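Local coordinates for protein beta-n-acetylhexosaminidase (Streptococcus pneumoniae, PDB 4AZI) that probably removes terminal N-acetylglucosamine residues from glycans, as a family 20 catalytic module of the pneumococcal exo-beta-D-N-acetylglucosaminidase StrH, at residues Asn116-Met121 with Gly204-Tyr209; Ile247-Lys252 with Gln263-Lys268; Asn307-Thr312 with Val317-Val322. The protein carries 2 engineered substitutions. All coordinates share one frame; numbering follows the deposited sequence.

Contact 1: residues Asn116-Met121 with Gly204-Tyr209; sequences NSPGHM and GKFAEY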
loop_
_atom_site.group_PDB
_atom_site.type_symbol
_atom_site.label_atom_id
_atom_site.label_comp_id
_atom_site.label_asym_id
_atom_site.label_seq_id
_atom_site.Cartn_x
_atom_site.Cartn_y
_atom_site.Cartn_z
ATOM N N ASN A 116 8.669 -3.327 -2.149
ATOM C CA ASN A 116 9.018 -4.294 -1.112
ATOM C C ASN A 116 10.466 -4.751 -1.136
ATOM O O ASN A 116 11.028 -4.968 -2.197
ATOM C CB ASN A 116 8.097 -5.522 -1.199
ATOM C CG ASN A 116 7.706 -6.057 0.163
ATOM O OD1 ASN A 116 8.401 -5.833 1.162
ATOM N ND2 ASN A 116 6.578 -6.752 0.215
ATOM N N SER A 117 11.050 -4.891 0.056
ATOM C CA SER A 117 12.360 -5.515 0.282
ATOM C C SER A 117 12.439 -5.708 1.809
ATOM O O SER A 117 11.624 -5.132 2.530
ATOM C CB SER A 117 13.504 -4.636 -0.234
ATOM O OG SER A 117 13.638 -3.452 0.541
ATOM N N PRO A 118 13.363 -6.559 2.308
ATOM C CA PRO A 118 14.262 -7.487 1.608
ATOM C C PRO A 118 13.578 -8.793 1.177
ATOM O O PRO A 118 14.228 -9.651 0.572
ATOM C CB PRO A 118 15.367 -7.755 2.634
ATOM C CG PRO A 118 14.713 -7.556 3.956
ATOM C CD PRO A 118 13.604 -6.554 3.766
ATOM N N GLY A 119 12.288 -8.943 1.486
ATOM C CA GLY A 119 11.496 -10.054 0.962
ATOM C C GLY A 119 10.699 -9.579 -0.230
ATOM O O GLY A 119 10.784 -8.414 -0.605
ATOM N N HIS A 120 9.934 -10.480 -0.841
ATOM C CA HIS A 120 9.051 -10.132 -1.959
ATOM C C HIS A 120 9.734 -9.311 -3.037
ATOM O O HIS A 120 9.173 -8.337 -3.553
ATOM C CB HIS A 120 7.805 -9.428 -1.435
ATOM C CG HIS A 120 6.908 -10.319 -0.620
ATOM N ND1 HIS A 120 6.144 -11.286 -1.178
ATOM C CD2 HIS A 120 6.659 -10.362 0.748
ATOM C CE1 HIS A 120 5.449 -11.912 -0.211
ATOM N NE2 HIS A 120 5.765 -11.344 0.966
ATOM N N MET A 121 10.949 -9.715 -3.391
ATOM C CA MET A 121 11.768 -8.972 -4.344
ATOM C C MET A 121 12.423 -9.892 -5.374
ATOM O O MET A 121 13.589 -9.699 -5.742
ATOM C CB MET A 121 12.815 -8.121 -3.611
ATOM C CG MET A 121 13.727 -8.919 -2.695
ATOM S SD MET A 121 15.030 -7.949 -1.934
ATOM C CE MET A 121 16.071 -7.556 -3.335
ATOM N N GLY A 204 19.434 -8.539 14.055
ATOM C CA GLY A 204 20.048 -7.223 14.242
ATOM C C GLY A 204 20.424 -6.564 12.924
ATOM O O GLY A 204 20.307 -5.341 12.766
ATOM N N LYS A 205 20.857 -7.375 11.969
ATOM C CA LYS A 205 21.185 -6.867 10.648
ATOM C C LYS A 205 19.922 -6.532 9.851
ATOM O O LYS A 205 19.933 -5.594 9.052
ATOM C CB LYS A 205 22.133 -7.815 9.901
ATOM C CG LYS A 205 23.528 -7.827 10.531
ATOM C CD LYS A 205 24.433 -8.917 9.966
ATOM N N PHE A 206 18.841 -7.271 10.088
ATOM C CA PHE A 206 17.528 -6.887 9.548
ATOM C C PHE A 206 17.068 -5.513 10.053
ATOM O O PHE A 206 16.562 -4.697 9.277
ATOM C CB PHE A 206 16.446 -7.935 9.844
ATOM C CG PHE A 206 15.059 -7.467 9.493
ATOM C CD1 PHE A 206 14.607 -7.524 8.180
ATOM C CD2 PHE A 206 14.232 -6.913 10.462
ATOM C CE1 PHE A 206 13.347 -7.058 7.846
ATOM C CE2 PHE A 206 12.971 -6.449 10.141
ATOM C CZ PHE A 206 12.523 -6.526 8.830
ATOM N N ALA A 207 17.241 -5.266 11.355
ATOM C CA ALA A 207 16.832 -4.006 11.962
ATOM C C ALA A 207 17.662 -2.842 11.411
ATOM O O ALA A 207 17.131 -1.772 11.138
ATOM C CB ALA A 207 16.941 -4.081 13.476
ATOM N N GLU A 208 18.957 -3.082 11.224
ATOM C CA GLU A 208 19.871 -2.096 10.660
ATOM C C GLU A 208 19.385 -1.653 9.276
ATOM O O GLU A 208 19.383 -0.459 8.971
ATOM C CB GLU A 208 21.286 -2.683 10.601
ATOM C CG GLU A 208 22.329 -1.794 9.956
ATOM C CD GLU A 208 23.543 -2.567 9.479
ATOM O OE1 GLU A 208 23.882 -3.610 10.083
ATOM O OE2 GLU A 208 24.162 -2.131 8.488
ATOM N N TYR A 209 18.942 -2.620 8.474
ATOM C CA TYR A 209 18.391 -2.375 7.130
ATOM C C TYR A 209 17.006 -1.702 7.146
ATOM O O TYR A 209 16.725 -0.798 6.334
ATOM C CB TYR A 209 18.317 -3.696 6.362
ATOM C CG TYR A 209 17.813 -3.559 4.949
ATOM C CD1 TYR A 209 18.639 -3.068 3.936
ATOM C CD2 TYR A 209 16.512 -3.944 4.615
ATOM C CE1 TYR A 209 18.174 -2.955 2.635
ATOM C CE2 TYR A 209 16.037 -3.821 3.321
ATOM C CZ TYR A 209 16.872 -3.324 2.336
ATOM O OH TYR A 209 16.401 -3.206 1.047
#
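Tyr209 reaches from helix 203-219 to the C-terminal end of barrel strand 110-117, where it meets Ser117 and Pro118. From CB, which points at the strand end, the ring leaves with CG anti to the backbone N (chi1 -178°), a setting that carries it away from the helix. Its CD2 comes first to the proline, lying 4.0 Å from Pro118 CD. One atom further along, Tyr209 CE2 approaches the same Pro118 CD more closely, at 3.7 Å, and lies equally far, 3.7 Å, from Ser117 OG. At the tip, Tyr209 OH and Ser117 OG share a hydrogen bond of 2.8 Å, which either hydroxyl could donate; Ser117 OG lies near the plane of the ring, at its edge. The proline ring and the tyrosine run alongside each other, pointing opposite ways. One helical turn earlier, Phe206 offers CE1 to Pro118 CD at 4.1 Å, with the proline carbon at the edge of the phenyl ring, which itself packs edge-to-face with Trp194. The peptide bond between Ser117 and Pro118 is cis, where the strand gives way to loop. Met156 and Val159 of helix 153-170 and Met148 close in around Tyr209. Two residues on from the proline, His120 lines the inhibitor pocket, its NE2 hydrogen-bonded to Glu183 OE1 and its ND1 to Asp49 OD1. The contact thus pairs two buried hydroxyls with each other inside an apolar surround of proline and aromatic carbons, so the phenol end is satisfied without leaving the core and the loop leading into the pocket is tied to the helix.

Contact 2: residues Ile247-Lys252 with Gln263-Lys268; sequences ISYWSK and QYLASK. With OAN (O-(2-acetamido-2-deoxy D-glucopyranosylidene) amino-N-phenylcarbamate), chain C.
This is a small, buried apolar contact between barrel strand 246-249 and the helix that follows it, 262-267, in which Leu265 meets Ile247 and Tyr249. The two strand residues stand two positions apart and both point at the helix. A single methyl does the touching: Leu265 CD1 lies 4.0 Å from Tyr249 CE2, in the plane of the ring at its edge and as near to CD2, and 4.3 Å from Ile247 CG2. Tyr249 OH is occupied by a hydrogen bond to Ala260 O. Strand and helix belong to one beta-alpha-beta unit of the TIM barrel, completed by strand 271-282, whose Phe272 packs on both Ile247 and Leu265. Where the strand gives way to loop, Trp250 turns to the bound inhibitor. With CG set between the backbone N and the carbonyl carbon (chi1 68°), the indole presents one face to the acetamido methyl CAH of OAN, 3.7 Å from Trp250 NE1, while Ser251 CB lies over the other. The far rim meets the carbamate linker, Trp250 CZ3 standing 3.2 Å from OAN OAQ. Trp250 NE1 bonds to Asp229 OD1, a hydrogen bond consistent with holding the indole in this rotation.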
loop_
_atom_site.group_PDB
_atom_site.type_symbol
_atom_site.label_atom_id
_atom_site.label_comp_id
_atom_site.label_asym_id
_atom_site.label_seq_id
_atom_site.Cartn_x
_atom_site.Cartn_y
_atom_site.Cartn_z
ATOM N N ILE A 247 2.966 1.573 11.119
ATOM C CA ILE A 247 2.954 0.111 11.010
ATOM C C ILE A 247 1.675 -0.370 10.298
ATOM O O ILE A 247 0.552 -0.164 10.775
ATOM C CB ILE A 247 3.097 -0.573 12.390
ATOM C CG1 ILE A 247 4.349 -0.085 13.177
ATOM C CG2 ILE A 247 3.040 -2.082 12.269
ATOM C CD1 ILE A 247 5.684 -0.633 12.711
ATOM N N SER A 248 1.842 -1.008 9.153
ATOM C CA SER A 248 0.699 -1.615 8.489
ATOM C C SER A 248 0.460 -2.973 9.150
ATOM O O SER A 248 1.126 -3.950 8.820
ATOM C CB SER A 248 0.945 -1.724 6.984
ATOM O OG SER A 248 -0.099 -2.428 6.347
ATOM N N TYR A 249 -0.460 -3.011 10.117
ATOM C CA TYR A 249 -0.681 -4.214 10.933
ATOM C C TYR A 249 -1.767 -5.103 10.356
ATOM O O TYR A 249 -2.935 -4.717 10.297
ATOM C CB TYR A 249 -1.000 -3.882 12.411
ATOM C CG TYR A 249 -0.701 -5.060 13.323
ATOM C CD1 TYR A 249 -1.570 -6.160 13.389
ATOM C CD2 TYR A 249 0.467 -5.101 14.086
ATOM C CE1 TYR A 249 -1.286 -7.256 14.200
ATOM C CE2 TYR A 249 0.757 -6.195 14.893
ATOM C CZ TYR A 249 -0.123 -7.274 14.937
ATOM O OH TYR A 249 0.153 -8.362 15.741
ATOM N N TRP A 250 -1.378 -6.310 9.950
ATOM C CA TRP A 250 -2.298 -7.208 9.265
ATOM C C TRP A 250 -2.603 -8.483 10.025
ATOM O O TRP A 250 -3.667 -9.055 9.849
ATOM C CB TRP A 250 -1.786 -7.509 7.864
ATOM C CG TRP A 250 -0.536 -8.331 7.878
ATOM C CD1 TRP A 250 0.770 -7.887 8.071
ATOM C CD2 TRP A 250 -0.436 -9.778 7.746
ATOM N NE1 TRP A 250 1.645 -8.937 8.049
ATOM C CE2 TRP A 250 0.989 -10.101 7.860
ATOM C CE3 TRP A 250 -1.346 -10.802 7.545
ATOM C CZ2 TRP A 250 1.456 -11.399 7.766
ATOM C CZ3 TRP A 250 -0.865 -12.110 7.455
ATOM C CH2 TRP A 250 0.504 -12.402 7.567
ATOM N N SER A 251 -1.669 -8.941 10.859
ATOM C CA SER A 251 -1.829 -10.197 11.630
ATOM C C SER A 251 -0.756 -10.335 12.719
ATOM O O SER A 251 0.338 -9.770 12.604
ATOM C CB SER A 251 -1.828 -11.419 10.686
ATOM O OG SER A 251 -1.732 -12.661 11.361
ATOM N N LYS A 252 -1.085 -11.069 13.780
ATOM C CA LYS A 252 -0.118 -11.382 14.831
ATOM C C LYS A 252 0.562 -12.722 14.526
ATOM O O LYS A 252 1.429 -13.190 15.267
ATOM C CB LYS A 252 -0.789 -11.397 16.205
ATOM C CG LYS A 252 0.179 -11.539 17.373
ATOM C CD LYS A 252 -0.506 -11.376 18.722
ATOM C CE LYS A 252 -1.132 -12.663 19.260
ATOM N NZ LYS A 252 -0.137 -13.686 19.727
ATOM N N GLN A 263 -0.722 -4.695 20.958
ATOM C CA GLN A 263 -0.525 -4.161 22.316
ATOM C C GLN A 263 0.955 -3.838 22.561
ATOM O O GLN A 263 1.296 -2.735 23.011
ATOM C CB GLN A 263 -1.006 -5.144 23.394
ATOM C CG GLN A 263 -2.510 -5.370 23.471
ATOM C CD GLN A 263 -2.948 -6.670 22.808
ATOM O OE1 GLN A 263 -2.389 -7.081 21.794
ATOM N NE2 GLN A 263 -3.943 -7.328 23.393
ATOM N N TYR A 264 1.828 -4.805 22.271
ATOM C CA TYR A 264 3.263 -4.622 22.472
ATOM C C TYR A 264 3.852 -3.473 21.643
ATOM O O TYR A 264 4.627 -2.672 22.162
ATOM C CB TYR A 264 4.053 -5.910 22.211
ATOM C CG TYR A 264 5.499 -5.780 22.642
ATOM C CD1 TYR A 264 5.871 -6.014 23.964
ATOM C CD2 TYR A 264 6.485 -5.380 21.742
ATOM C CE1 TYR A 264 7.187 -5.883 24.374
ATOM C CE2 TYR A 264 7.806 -5.249 22.138
ATOM C CZ TYR A 264 8.147 -5.493 23.459
ATOM O OH TYR A 264 9.443 -5.364 23.874
ATOM N N LEU A 265 3.511 -3.417 20.359
ATOM C CA LEU A 265 3.984 -2.333 19.487
ATOM C C LEU A 265 3.454 -0.958 19.892
ATOM O O LEU A 265 4.208 0.009 19.877
ATOM C CB LEU A 265 3.690 -2.627 18.013
ATOM C CG LEU A 265 4.378 -3.850 17.399
ATOM C CD1 LEU A 265 3.895 -4.037 15.961
ATOM C CD2 LEU A 265 5.888 -3.701 17.452
ATOM N N ALA A 266 2.179 -0.874 20.281
ATOM C CA ALA A 266 1.619 0.372 20.824
ATOM C C ALA A 266 2.423 0.862 22.022
ATOM O O ALA A 266 2.707 2.071 22.143
ATOM C CB ALA A 266 0.156 0.194 21.204
ATOM N N SER A 267 2.805 -0.089 22.883
ATOM C CA SER A 267 3.605 0.181 24.075
ATOM C C SER A 267 4.964 0.810 23.728
ATOM O O SER A 267 5.491 1.619 24.491
ATOM C CB SER A 267 3.761 -1.094 24.930
ATOM O OG SER A 267 4.761 -1.971 24.429
ATOM N N LYS A 268 5.499 0.466 22.557
ATOM C CA LYS A 268 6.753 1.036 22.048
ATOM C C LYS A 268 6.580 2.380 21.338
ATOM O O LYS A 268 7.546 2.907 20.775
ATOM C CB LYS A 268 7.437 0.053 21.083
ATOM C CG LYS A 268 8.022 -1.188 21.736
ATOM C CD LYS A 268 9.284 -0.863 22.518
ATOM C CE LYS A 268 9.858 -2.120 23.134
ATOM N NZ LYS A 268 10.890 -1.786 24.151
HETATM C CAH OAN C . 1.750 -8.390 4.396
HETATM C CAG OAN C . 1.005 -9.504 3.646
HETATM O OAN OAN C . -0.217 -9.552 3.671
HETATM N NAI OAN C . 1.780 -10.381 3.005
HETATM C CAB OAN C . 1.283 -11.524 2.209
HETATM C CAC OAN C . 0.922 -11.050 0.800
HETATM O OAJ OAN C . 2.110 -10.996 -0.001
HETATM C CAD OAN C . -0.095 -11.976 0.150
HETATM O OAK OAN C . -0.351 -11.480 -1.157
HETATM C CAE OAN C . -1.394 -11.961 0.971
HETATM C CAF OAN C . -2.492 -12.895 0.453
HETATM O OAM OAN C . -2.079 -14.260 0.565
HETATM O OAL OAN C . -1.176 -12.269 2.374
HETATM C CAA OAN C . 0.092 -12.235 2.887
HETATM N NAY OAN C . 0.280 -12.843 4.039
HETATM O OAQ OAN C . -0.814 -13.454 4.578
HETATM C CAP OAN C . -0.531 -14.563 5.324
HETATM O OAR OAN C . -1.440 -15.150 5.914
HETATM N NAO OAN C . 0.752 -14.955 5.359
HETATM C CAS OAN C . 1.232 -15.990 6.065
HETATM C CAT OAN C . 2.327 -15.761 6.899
HETATM C CAU OAN C . 2.872 -16.800 7.654
HETATM C CAV OAN C . 2.319 -18.077 7.580
HETATM C CAW OAN C . 1.221 -18.318 6.744
HETATM C CAX OAN C . 0.677 -17.278 5.984
#

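Contact 3: residues Asn307-Thr312 with Val317-Val322; sequences NQLAST and VDLPTV
Leu309 lays its CD1 methyl across the base of Leu319, 3.7 Å from Leu319 CB, the two side chains crossing at about a right angle. The same Leu309 CD1 also faces Thr321 CG2 at 4.1 Å, these side chains meeting tip to tip. Further along, Thr312 crosses Val317, with Thr312 CG2 set 3.7 Å from Val317 CG1. A type II beta turn runs from Leu309 to Thr312, closed by Thr312 N donating to Leu309 O at 3.1 Å; Ser311 takes the turn's third position, with a positive phi of 73°. Thr312 OG1, held between the backbone N and the carbonyl carbon (chi1 67°), donates to the same oxygen, Leu309 O, over a short 2.5 Å. Both donors approach from one face of the carbonyl plane, the hydroxyl tilted 30° from it, so two bonds grip this oxygen.

Polar atoms of the two segments are joined through water. One water donates to Asn307 O at 2.6 Å and accepts from Leu319 N. A second spans Asn307 OD1 and Thr321 OG1, which also share Lys9 NZ as a hydrogen-bond partner. A third donates to Thr312 OG1 and to Val317 O, the latter at 2.8 Å.

The two segments lie side by side in the loop leading from helix 294-303 into the last barrel strand, 321-329. Phe272 and Tyr249 pack against Leu309, and Pro262 and Ala266 of helix 262-267 meet Leu319. The chemistry is therefore divided: aliphatic carbons, chiefly methyls, make most of the direct touches, with Leu309 and Leu319 also packing on neighbouring barrel elements, while three bridging waters and the shared lysine link the polar groups.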
loop_
_atom_site.group_PDB
_atom_site.type_symbol
_atom_site.label_atom_id
_atom_site.label_comp_id
_atom_site.label_asym_id
_atom_site.label_seq_id
_atom_site.Cartn_x
_atom_site.Cartn_y
_atom_site.Cartn_z
ATOM N N ASN A 307 -12.093 -0.218 13.442
ATOM C CA ASN A 307 -10.954 0.058 14.304
ATOM C C ASN A 307 -10.291 -1.192 14.895
ATOM O O ASN A 307 -9.315 -1.073 15.644
ATOM C CB ASN A 307 -11.360 1.024 15.433
ATOM C CG ASN A 307 -11.533 2.461 14.950
ATOM O OD1 ASN A 307 -10.865 2.905 14.016
ATOM N ND2 ASN A 307 -12.430 3.201 15.603
ATOM N N GLN A 308 -10.789 -2.385 14.564
ATOM C CA GLN A 308 -10.258 -3.587 15.217
ATOM C C GLN A 308 -8.942 -4.080 14.616
ATOM O O GLN A 308 -8.900 -4.503 13.474
ATOM C CB GLN A 308 -11.297 -4.700 15.248
ATOM C CG GLN A 308 -10.796 -5.970 15.900
ATOM C CD GLN A 308 -11.922 -6.911 16.254
ATOM O OE1 GLN A 308 -12.767 -6.596 17.094
ATOM N NE2 GLN A 308 -11.933 -8.083 15.623
ATOM N N LEU A 309 -7.864 -4.023 15.392
ATOM C CA LEU A 309 -6.585 -4.565 14.936
ATOM C C LEU A 309 -6.618 -6.088 15.038
ATOM O O LEU A 309 -7.274 -6.638 15.927
ATOM C CB LEU A 309 -5.416 -3.973 15.729
ATOM C CG LEU A 309 -5.130 -2.493 15.431
ATOM C CD1 LEU A 309 -4.468 -1.814 16.612
ATOM C CD2 LEU A 309 -4.282 -2.330 14.181
ATOM N N ALA A 310 -5.940 -6.760 14.110
ATOM C CA ALA A 310 -5.896 -8.228 14.089
ATOM C C ALA A 310 -5.368 -8.771 15.410
ATOM O O ALA A 310 -4.452 -8.196 15.985
ATOM C CB ALA A 310 -5.039 -8.716 12.930
ATOM N N SER A 311 -5.947 -9.888 15.859
ATOM C CA SER A 311 -5.644 -10.520 17.163
ATOM C C SER A 311 -6.193 -9.783 18.395
ATOM O O SER A 311 -5.863 -10.134 19.537
ATOM C CB SER A 311 -4.137 -10.814 17.331
ATOM O OG SER A 311 -3.404 -9.659 17.723
ATOM N N THR A 312 -7.029 -8.766 18.174
ATOM C CA THR A 312 -7.648 -8.033 19.279
ATOM C C THR A 312 -9.159 -7.952 19.130
ATOM O O THR A 312 -9.698 -8.010 18.016
ATOM C CB THR A 312 -7.108 -6.587 19.435
ATOM O OG1 THR A 312 -7.505 -5.796 18.304
ATOM C CG2 THR A 312 -5.590 -6.565 19.591
ATOM N N VAL A 317 -10.076 -3.991 23.565
ATOM C CA VAL A 317 -8.761 -3.460 23.223
ATOM C C VAL A 317 -9.040 -2.326 22.241
ATOM O O VAL A 317 -9.714 -2.525 21.210
ATOM C CB VAL A 317 -7.846 -4.534 22.580
ATOM C CG1 VAL A 317 -6.577 -3.908 22.019
ATOM C CG2 VAL A 317 -7.496 -5.623 23.587
ATOM N N ASP A 318 -8.562 -1.133 22.587
ATOM C CA ASP A 318 -8.794 0.057 21.784
ATOM C C ASP A 318 -7.469 0.796 21.651
ATOM O O ASP A 318 -7.024 1.487 22.573
ATOM C CB ASP A 318 -9.897 0.940 22.407
ATOM C CG ASP A 318 -10.238 2.168 21.551
ATOM O OD1 ASP A 318 -9.568 2.399 20.518
ATOM O OD2 ASP A 318 -11.178 2.910 21.913
ATOM N N LEU A 319 -6.843 0.608 20.496
ATOM C CA LEU A 319 -5.528 1.148 20.199
ATOM C C LEU A 319 -5.602 2.171 19.067
ATOM O O LEU A 319 -6.318 1.954 18.086
ATOM C CB LEU A 319 -4.562 0.010 19.832
ATOM C CG LEU A 319 -4.271 -1.051 20.903
ATOM C CD1 LEU A 319 -3.588 -2.275 20.312
ATOM C CD2 LEU A 319 -3.419 -0.471 22.027
ATOM N N PRO A 320 -4.864 3.288 19.194
ATOM C CA PRO A 320 -4.872 4.331 18.167
ATOM C C PRO A 320 -4.459 3.832 16.790
ATOM O O PRO A 320 -3.396 3.231 16.614
ATOM C CB PRO A 320 -3.869 5.361 18.703
ATOM C CG PRO A 320 -3.972 5.207 20.185
ATOM C CD PRO A 320 -4.139 3.730 20.406
ATOM N N THR A 321 -5.338 4.056 15.827
ATOM C CA THR A 321 -5.049 3.773 14.435
ATOM C C THR A 321 -5.195 5.098 13.713
ATOM O O THR A 321 -5.892 5.988 14.208
ATOM C CB THR A 321 -6.015 2.725 13.856
ATOM O OG1 THR A 321 -7.350 3.259 13.808
ATOM C CG2 THR A 321 -6.008 1.487 14.714
ATOM N N VAL A 322 -4.501 5.257 12.594
ATOM C CA VAL A 322 -4.680 6.457 11.757
ATOM C C VAL A 322 -5.785 6.216 10.717
ATOM O O VAL A 322 -6.192 7.134 9.999
ATOM C CB VAL A 322 -3.367 6.904 11.067
ATOM C CG1 VAL A 322 -2.280 7.199 12.094
ATOM C CG2 VAL A 322 -2.897 5.868 10.043
HETATM O O HOH W 1 -8.023 -0.867 17.836
HETATM O O HOH W 2 -8.913 2.465 11.908
HETATM O O HOH W 3 -9.006 -3.547 18.706
#

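How the contacts relate
All three contacts reach the same eight-stranded TIM barrel. Contacts 2 and 3 are neighbours, with centres 9 Å apart: Ala266 CB packs on Leu319 CD2 at 3.7 Å, and Trp250 O lies 3.4 Å from Ala310 CB, so helix 262-267 and the end of strand 246-249 both abut the chain leading into strand 321-329. Contact 1 stands apart, its centre 18 Å from that of contact 2 and 26 Å from that of contact 3. The inhibitor relates the first two: segment 116-121 carries His120 and segment 247-252 carries Trp250, both of its pocket. Contact 3 supplies no pocket residue, its Leu309 side chain lying about 13 Å from the ligand.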